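Local coordinates for putative mannose-1-phosphate guanylyl transferase (Thermus thermophilus, PDB 2CU2), which probably catalyses the transfer of a guanylyl group from GTP to mannose 1-phosphate, forming GDP-mannose, at residues E101-P107 against G188-P194; A117-A121 against V247-F251. All blocks are in the same frame, centred on the assembly; numbering follows the deposited sequence.

Interaction 1: residues E101-P107 against G188-P194; sequences ERLLVLP and GVFAFAP
The carbonyl O of L103 sits over the centre of one face of the F192 ring, 4.1 Å above its plane, and two methyls touch the ring: L103 CD2 3.9 Å from F192 CE1, V105 CG2 obliquely at F192 CZ. Chi1 of 48° sets F192 CG between its own N and C, which folds the ring back over the neighbouring strand. The F190 ring takes the V105 carbonyl obliquely. The R102 guanidinium passes A193 CB while NH1 donates to E101 O and NE to L126 O of helix 115-128. The backbones run antiparallel, with L103–F192 and V105–F190 as hydrogen-bonded pairs; V105 N to F190 O is the straightest of the four bonds, 2.8 Å long with 170° at the hydrogen. L104 and A191 form the non-hydrogen-bonded pair between them, and their side chains press tightly on the other face, L104 CD1 lying 3.5 Å from A191 CB. G188 O is 3.2 Å from P107 CD; a CB on G188 would come tight on P107 CG and jam against the preceding carbonyl. In this central sheet of the GT-A-type nucleotidyltransferase domain, strand 102-107 also pairs in parallel with strand 3-8; helix 83-98 covers L103 and V105, and helix 115-128 covers L104 and A191.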
ATOM      1  N   GLU A 101     -46.945  17.615  -4.778  1.00 43.63           N
ATOM      2  CA  GLU A 101     -47.815  17.180  -3.686  1.00 44.43           C
ATOM      3  C   GLU A 101     -47.009  16.408  -2.650  1.00 42.27           C
ATOM      4  O   GLU A 101     -47.429  16.255  -1.503  1.00 40.66           O
ATOM      5  CB  GLU A 101     -48.921  16.270  -4.216  1.00 48.56           C
ATOM      6  CG  GLU A 101     -49.936  16.957  -5.105  1.00 53.85           C
ATOM      7  CD  GLU A 101     -50.697  15.965  -5.960  1.00 56.42           C
ATOM      8  OE1 GLU A 101     -50.247  15.693  -7.093  1.00 58.91           O
ATOM      9  OE2 GLU A 101     -51.735  15.451  -5.496  1.00 58.27           O
ATOM     10  N   ARG A 102     -45.853  15.910  -3.070  1.00 40.56           N
ATOM     11  CA  ARG A 102     -44.994  15.143  -2.187  1.00 39.16           C
ATOM     12  C   ARG A 102     -43.528  15.398  -2.492  1.00 36.98           C
ATOM     13  O   ARG A 102     -43.141  15.568  -3.653  1.00 35.42           O
ATOM     14  CB  ARG A 102     -45.270  13.644  -2.346  1.00 40.75           C
ATOM     15  CG  ARG A 102     -46.609  13.171  -1.820  1.00 42.21           C
ATOM     16  CD  ARG A 102     -46.594  13.049  -0.309  1.00 45.21           C
ATOM     17  NE  ARG A 102     -47.819  12.429   0.192  1.00 48.21           N
ATOM     18  CZ  ARG A 102     -48.987  13.056   0.306  1.00 49.00           C
ATOM     19  NH1 ARG A 102     -49.091  14.331  -0.041  1.00 48.28           N
ATOM     20  NH2 ARG A 102     -50.051  12.401   0.759  1.00 49.59           N
ATOM     21  N   LEU A 103     -42.719  15.434  -1.442  1.00 34.53           N
ATOM     22  CA  LEU A 103     -41.286  15.607  -1.610  1.00 33.94           C
ATOM     23  C   LEU A 103     -40.585  14.489  -0.848  1.00 34.87           C
ATOM     24  O   LEU A 103     -40.833  14.265   0.338  1.00 35.00           O
ATOM     25  CB  LEU A 103     -40.807  16.969  -1.092  1.00 31.06           C
ATOM     26  CG  LEU A 103     -39.290  17.146  -1.204  1.00 31.29           C
ATOM     27  CD1 LEU A 103     -38.860  17.055  -2.664  1.00 30.74           C
ATOM     28  CD2 LEU A 103     -38.868  18.475  -0.589  1.00 29.27           C
ATOM     29  N   LEU A 104     -39.716  13.784  -1.555  1.00 33.92           N
ATOM     30  CA  LEU A 104     -38.960  12.692  -0.977  1.00 34.61           C
ATOM     31  C   LEU A 104     -37.533  13.222  -0.794  1.00 33.68           C
ATOM     32  O   LEU A 104     -36.971  13.827  -1.707  1.00 35.17           O
ATOM     33  CB  LEU A 104     -38.998  11.516  -1.952  1.00 35.73           C
ATOM     34  CG  LEU A 104     -38.936  10.079  -1.450  1.00 37.10           C
ATOM     35  CD1 LEU A 104     -39.819   9.891  -0.224  1.00 37.17           C
ATOM     36  CD2 LEU A 104     -39.383   9.173  -2.592  1.00 38.54           C
ATOM     37  N   VAL A 105     -36.967  13.034   0.391  1.00 31.41           N
ATOM     38  CA  VAL A 105     -35.613  13.504   0.658  1.00 31.08           C
ATOM     39  C   VAL A 105     -34.709  12.321   0.983  1.00 32.29           C
ATOM     40  O   VAL A 105     -34.995  11.548   1.897  1.00 33.61           O
ATOM     41  CB  VAL A 105     -35.587  14.492   1.848  1.00 29.33           C
ATOM     42  CG1 VAL A 105     -34.154  14.774   2.260  1.00 28.40           C
ATOM     43  CG2 VAL A 105     -36.288  15.783   1.466  1.00 28.14           C
ATOM     44  N   LEU A 106     -33.618  12.176   0.239  1.00 32.93           N
ATOM     45  CA  LEU A 106     -32.709  11.068   0.492  1.00 32.75           C
ATOM     46  C   LEU A 106     -31.232  11.358   0.257  1.00 33.85           C
ATOM     47  O   LEU A 106     -30.862  12.148  -0.615  1.00 35.55           O
ATOM     48  CB  LEU A 106     -33.109   9.857  -0.351  1.00 34.11           C
ATOM     49  CG  LEU A 106     -33.302  10.125  -1.841  1.00 35.65           C
ATOM     50  CD1 LEU A 106     -32.346   9.277  -2.657  1.00 37.65           C
ATOM     51  CD2 LEU A 106     -34.737   9.818  -2.211  1.00 37.83           C
ATOM     52  N   PRO A 107     -30.360  10.712   1.047  1.00 33.30           N
ATOM     53  CA  PRO A 107     -28.912  10.796   0.904  1.00 33.23           C
ATOM     54  C   PRO A 107     -28.420   9.960  -0.277  1.00 33.33           C
ATOM     55  O   PRO A 107     -29.016   8.965  -0.665  1.00 33.85           O
ATOM     56  CB  PRO A 107     -28.291  10.294   2.201  1.00 32.83           C
ATOM     57  CG  PRO A 107     -29.302   9.351   2.838  1.00 32.50           C
ATOM     58  CD  PRO A 107     -30.673   9.811   2.148  1.00 32.35           C
ATOM     59  N   GLY A 188     -32.270   8.210   7.277  1.00 27.79           N
ATOM     60  CA  GLY A 188     -31.817   9.388   6.540  1.00 29.90           C
ATOM     61  C   GLY A 188     -32.771   9.765   5.397  1.00 30.25           C
ATOM     62  O   GLY A 188     -32.517  10.666   4.609  1.00 30.34           O
ATOM     63  N   VAL A 189     -33.882   9.011   5.294  1.00 29.99           N
ATOM     64  CA  VAL A 189     -34.849   9.302   4.237  1.00 30.85           C
ATOM     65  C   VAL A 189     -36.168   9.836   4.804  1.00 32.09           C
ATOM     66  O   VAL A 189     -36.649   9.417   5.848  1.00 33.06           O
ATOM     67  CB  VAL A 189     -35.102   8.018   3.448  1.00 32.06           C
ATOM     68  CG1 VAL A 189     -36.135   8.273   2.354  1.00 31.69           C
ATOM     69  CG2 VAL A 189     -33.810   7.543   2.814  1.00 31.57           C
ATOM     70  N   PHE A 190     -36.738  10.823   4.087  1.00 31.01           N
ATOM     71  CA  PHE A 190     -37.958  11.452   4.584  1.00 31.91           C
ATOM     72  C   PHE A 190     -38.971  11.702   3.460  1.00 32.40           C
ATOM     73  O   PHE A 190     -38.621  11.874   2.300  1.00 34.35           O
ATOM     74  CB  PHE A 190     -37.578  12.778   5.244  1.00 32.04           C
ATOM     75  CG  PHE A 190     -36.560  12.537   6.319  1.00 33.39           C
ATOM     76  CD1 PHE A 190     -35.213  12.754   6.051  1.00 33.32           C
ATOM     77  CD2 PHE A 190     -36.963  12.117   7.576  1.00 33.43           C
ATOM     78  CE1 PHE A 190     -34.271  12.552   7.048  1.00 36.31           C
ATOM     79  CE2 PHE A 190     -36.011  11.919   8.572  1.00 34.61           C
ATOM     80  CZ  PHE A 190     -34.664  12.137   8.314  1.00 33.99           C
ATOM     81  N   ALA A 191     -40.257  11.679   3.856  1.00 33.05           N
ATOM     82  CA  ALA A 191     -41.322  11.938   2.895  1.00 33.97           C
ATOM     83  C   ALA A 191     -42.425  12.796   3.514  1.00 35.12           C
ATOM     84  O   ALA A 191     -42.929  12.517   4.594  1.00 36.77           O
ATOM     85  CB  ALA A 191     -41.900  10.594   2.449  1.00 32.72           C
ATOM     86  N   PHE A 192     -42.741  13.898   2.811  1.00 33.90           N
ATOM     87  CA  PHE A 192     -43.776  14.798   3.306  1.00 32.35           C
ATOM     88  C   PHE A 192     -44.286  15.709   2.191  1.00 33.07           C
ATOM     89  O   PHE A 192     -43.641  15.917   1.174  1.00 33.95           O
ATOM     90  CB  PHE A 192     -43.166  15.652   4.419  1.00 31.79           C
ATOM     91  CG  PHE A 192     -41.852  16.225   3.965  1.00 32.81           C
ATOM     92  CD1 PHE A 192     -41.830  17.402   3.225  1.00 33.26           C
ATOM     93  CD2 PHE A 192     -40.669  15.588   4.302  1.00 33.18           C
ATOM     94  CE1 PHE A 192     -40.614  17.942   2.826  1.00 32.58           C
ATOM     95  CE2 PHE A 192     -39.455  16.136   3.899  1.00 33.13           C
ATOM     96  CZ  PHE A 192     -39.422  17.313   3.162  1.00 33.40           C
ATOM     97  N   ALA A 193     -45.511  16.224   2.386  1.00 33.06           N
ATOM     98  CA  ALA A 193     -45.950  17.302   1.515  1.00 34.12           C
ATOM     99  C   ALA A 193     -45.151  18.566   1.820  1.00 32.49           C
ATOM    100  O   ALA A 193     -44.851  18.885   2.966  1.00 33.42           O
ATOM    101  CB  ALA A 193     -47.437  17.553   1.767  1.00 33.34           C
ATOM    102  N   PRO A 194     -44.747  19.274   0.754  1.00 34.81           N
ATOM    103  CA  PRO A 194     -43.948  20.477   0.906  1.00 34.18           C
ATOM    104  C   PRO A 194     -44.497  21.418   1.989  1.00 34.69           C
ATOM    105  O   PRO A 194     -43.761  22.010   2.769  1.00 35.16           O
ATOM    106  CB  PRO A 194     -43.895  21.166  -0.454  1.00 34.71           C
ATOM    107  CG  PRO A 194     -44.186  20.103  -1.510  1.00 34.51           C
ATOM    108  CD  PRO A 194     -44.988  19.004  -0.658  1.00 33.46           C
TER

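Interaction 2: residues A117-A121 against V247-F251; sequences AYREA and VLGRF. With SO4 (sulfate ion), chain C.
F251 holds its ring between the carbonyl carbon of G249, in its own segment, and the Y118 ring atom CD1, which lies 3.7 Å above the opposite face of the F251 ring; both are displaced toward the rim. A chi1 of 48° brings the ring back toward G249, where even a CB on that glycine would clash with F251 CE2. The Y118 and F251 planes stand at 49°, neither stacked nor edge-to-face, with CZ of F251 the atom nearest Y118 CD1. A121 CB approaches in the ring plane, 4.0 Å from F251 CE2, and A117 CB meets F251 CB at 4.1 Å. Further along the helix, V247 CG1 rests 3.7 Å from A121 O. No direct hydrogen bond joins the segments; a water donates to A117 O at 2.8 Å and accepts only weakly from R250 N.

R119 points away from the strand. Its NH2 donates to O1 of a sulfate, probably from the crystallisation liquor, at 2.7 Å, and NE makes two weak bonds to O4 and O3, so the anion lies at the guanidinium edge; NH1 is held by R44 O. With an alanine in place of R119, the sulfate would probably lose its NH2 and NE donors and R44 O its NH1 partner.

Helix 115-128 packs on strand 244-249 and the residues following it; strand 134-139, paired in parallel with that strand, sends L137 and L139 to F251, while V112 of strand 111-112 touches the side chains of Y118 and F251.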
ATOM      1  N   ALA A 117     -36.982  -3.541  -2.815  1.00 34.69           N
ATOM      2  CA  ALA A 117     -37.476  -3.393  -1.453  1.00 34.09           C
ATOM      3  C   ALA A 117     -37.305  -1.941  -1.008  1.00 34.94           C
ATOM      4  O   ALA A 117     -38.089  -1.432  -0.211  1.00 36.60           O
ATOM      5  CB  ALA A 117     -36.724  -4.332  -0.514  1.00 33.00           C
ATOM      6  N   TYR A 118     -36.284  -1.277  -1.539  1.00 34.16           N
ATOM      7  CA  TYR A 118     -36.017   0.115  -1.202  1.00 34.00           C
ATOM      8  C   TYR A 118     -37.151   0.977  -1.754  1.00 34.14           C
ATOM      9  O   TYR A 118     -37.703   1.827  -1.048  1.00 33.67           O
ATOM     10  CB  TYR A 118     -34.684   0.555  -1.812  1.00 33.16           C
ATOM     11  CG  TYR A 118     -34.305   1.990  -1.507  1.00 38.71           C
ATOM     12  CD1 TYR A 118     -33.465   2.303  -0.437  1.00 38.81           C
ATOM     13  CD2 TYR A 118     -34.760   3.035  -2.319  1.00 39.45           C
ATOM     14  CE1 TYR A 118     -33.078   3.622  -0.182  1.00 39.15           C
ATOM     15  CE2 TYR A 118     -34.380   4.356  -2.079  1.00 39.68           C
ATOM     16  CZ  TYR A 118     -33.539   4.644  -1.009  1.00 40.38           C
ATOM     17  OH  TYR A 118     -33.157   5.948  -0.777  1.00 39.04           O
ATOM     18  N   ARG A 119     -37.502   0.750  -3.018  1.00 33.48           N
ATOM     19  CA  ARG A 119     -38.582   1.511  -3.633  1.00 34.34           C
ATOM     20  C   ARG A 119     -39.908   1.240  -2.936  1.00 34.16           C
ATOM     21  O   ARG A 119     -40.681   2.159  -2.694  1.00 34.22           O
ATOM     22  CB  ARG A 119     -38.697   1.182  -5.121  1.00 33.78           C
ATOM     23  CG  ARG A 119     -37.585   1.791  -5.961  1.00 31.54           C
ATOM     24  CD  ARG A 119     -37.900   1.669  -7.446  1.00 33.48           C
ATOM     25  NE  ARG A 119     -37.779   0.297  -7.928  1.00 31.48           N
ATOM     26  CZ  ARG A 119     -36.631  -0.281  -8.277  1.00 33.46           C
ATOM     27  NH1 ARG A 119     -35.485   0.390  -8.200  1.00 29.18           N
ATOM     28  NH2 ARG A 119     -36.632  -1.538  -8.711  1.00 32.16           N
ATOM     29  N   GLU A 120     -40.165  -0.018  -2.592  1.00 35.35           N
ATOM     30  CA  GLU A 120     -41.414  -0.362  -1.923  1.00 35.83           C
ATOM     31  C   GLU A 120     -41.529   0.391  -0.600  1.00 35.25           C
ATOM     32  O   GLU A 120     -42.611   0.861  -0.240  1.00 33.48           O
ATOM     33  CB  GLU A 120     -41.506  -1.880  -1.720  1.00 39.58           C
ATOM     34  CG  GLU A 120     -41.876  -2.608  -3.011  1.00 45.88           C
ATOM     35  CD  GLU A 120     -41.858  -4.123  -2.888  1.00 49.75           C
ATOM     36  OE1 GLU A 120     -41.474  -4.634  -1.813  1.00 51.32           O
ATOM     37  OE2 GLU A 120     -42.215  -4.802  -3.877  1.00 50.56           O
ATOM     38  N   ALA A 121     -40.413   0.533   0.111  1.00 34.65           N
ATOM     39  CA  ALA A 121     -40.417   1.264   1.379  1.00 34.27           C
ATOM     40  C   ALA A 121     -40.719   2.750   1.144  1.00 33.14           C
ATOM     41  O   ALA A 121     -41.474   3.370   1.901  1.00 32.90           O
ATOM     42  CB  ALA A 121     -39.070   1.114   2.080  1.00 32.34           C
ATOM     43  N   VAL A 247     -41.614   4.101   8.496  1.00 33.87           N
ATOM     44  CA  VAL A 247     -41.633   2.883   7.695  1.00 34.76           C
ATOM     45  C   VAL A 247     -40.336   2.086   7.853  1.00 35.09           C
ATOM     46  O   VAL A 247     -39.234   2.600   7.729  1.00 35.60           O
ATOM     47  CB  VAL A 247     -41.834   3.275   6.230  1.00 34.38           C
ATOM     48  CG1 VAL A 247     -41.844   2.023   5.354  1.00 34.34           C
ATOM     49  CG2 VAL A 247     -43.155   4.002   6.069  1.00 34.69           C
ATOM     50  N   LEU A 248     -40.500   0.790   8.180  1.00 34.79           N
ATOM     51  CA  LEU A 248     -39.328  -0.056   8.360  1.00 35.35           C
ATOM     52  C   LEU A 248     -38.868  -0.682   7.041  1.00 35.36           C
ATOM     53  O   LEU A 248     -39.580  -1.435   6.389  1.00 36.70           O
ATOM     54  CB  LEU A 248     -39.687  -1.163   9.354  1.00 34.39           C
ATOM     55  CG  LEU A 248     -39.795  -0.658  10.794  1.00 36.18           C
ATOM     56  CD1 LEU A 248     -39.855  -1.802  11.807  1.00 36.63           C
ATOM     57  CD2 LEU A 248     -38.617   0.221  11.208  1.00 37.31           C
ATOM     58  N   GLY A 249     -37.641  -0.311   6.633  1.00 34.68           N
ATOM     59  CA  GLY A 249     -37.053  -0.934   5.453  1.00 36.70           C
ATOM     60  C   GLY A 249     -36.329  -2.228   5.832  1.00 38.70           C
ATOM     61  O   GLY A 249     -35.648  -2.320   6.844  1.00 41.41           O
ATOM     62  N   ARG A 250     -36.528  -3.270   5.002  1.00 39.65           N
ATOM     63  CA  ARG A 250     -35.945  -4.567   5.335  1.00 43.41           C
ATOM     64  C   ARG A 250     -34.830  -4.963   4.366  1.00 41.73           C
ATOM     65  O   ARG A 250     -34.346  -6.089   4.355  1.00 45.93           O
ATOM     66  CB  ARG A 250     -37.058  -5.609   5.295  1.00 44.19           C
ATOM     67  CG  ARG A 250     -38.276  -5.198   6.121  1.00 45.09           C
ATOM     68  CD  ARG A 250     -39.037  -6.417   6.651  1.00 47.50           C
ATOM     69  NE  ARG A 250     -40.167  -5.994   7.481  1.00 49.51           N
ATOM     70  CZ  ARG A 250     -39.898  -5.627   8.748  1.00 51.03           C
ATOM     71  NH1 ARG A 250     -38.654  -5.642   9.193  1.00 51.51           N
ATOM     72  NH2 ARG A 250     -40.894  -5.236   9.549  1.00 49.66           N
ATOM     73  N   PHE A 251     -34.405  -3.997   3.534  1.00 38.82           N
ATOM     74  CA  PHE A 251     -33.223  -4.222   2.718  1.00 35.33           C
ATOM     75  C   PHE A 251     -31.928  -3.935   3.481  1.00 34.37           C
ATOM     76  O   PHE A 251     -31.907  -3.198   4.458  1.00 33.70           O
ATOM     77  CB  PHE A 251     -33.321  -3.304   1.501  1.00 34.86           C
ATOM     78  CG  PHE A 251     -33.668  -1.913   1.942  1.00 35.12           C
ATOM     79  CD1 PHE A 251     -32.678  -1.089   2.464  1.00 34.98           C
ATOM     80  CD2 PHE A 251     -34.975  -1.464   1.848  1.00 37.17           C
ATOM     81  CE1 PHE A 251     -33.003   0.189   2.896  1.00 35.96           C
ATOM     82  CE2 PHE A 251     -35.292  -0.180   2.281  1.00 35.36           C
ATOM     83  CZ  PHE A 251     -34.309   0.650   2.804  1.00 37.13           C
TER
HETATM   84  S   SO4 C1002     -40.176  -2.027  -9.107  1.00 81.23           S
HETATM   85  O1  SO4 C1002     -38.948  -2.316  -9.770  1.00 80.08           O
HETATM   86  O2  SO4 C1002     -41.320  -2.826  -9.377  1.00 79.93           O
HETATM   87  O3  SO4 C1002     -40.560  -0.558  -9.427  1.00 79.84           O
HETATM   88  O4  SO4 C1002     -40.018  -2.030  -7.665  1.00 80.12           O
HETATM   89  O   HOH W   1     -38.396  -2.756   2.258  1.00 41.61           O

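How the interactions relate
Helix 115-128 is the common element: interaction 2 uses its 117-121 portion, and later residues of the same helix, L122, M125 and L126, cover V189, A191 and L104 of interaction 1. The centres lie about 14 Å apart, and the two contacts meet at the Y118 hydroxyl, whose OH is 3.9 Å from L106 CD1 and 4.0 Å from V189 CG2. Both reach the same mixed sheet, interaction 1 through a strand pair inside it, interaction 2 through a helix packed on it, with strand 134-139 bridging strands 184-192 and 244-249. Along the chain the four segments alternate, all within the nucleotidyltransferase domain. The sulfate at R119, probably from the crystallisation liquor, belongs to interaction 2 alone.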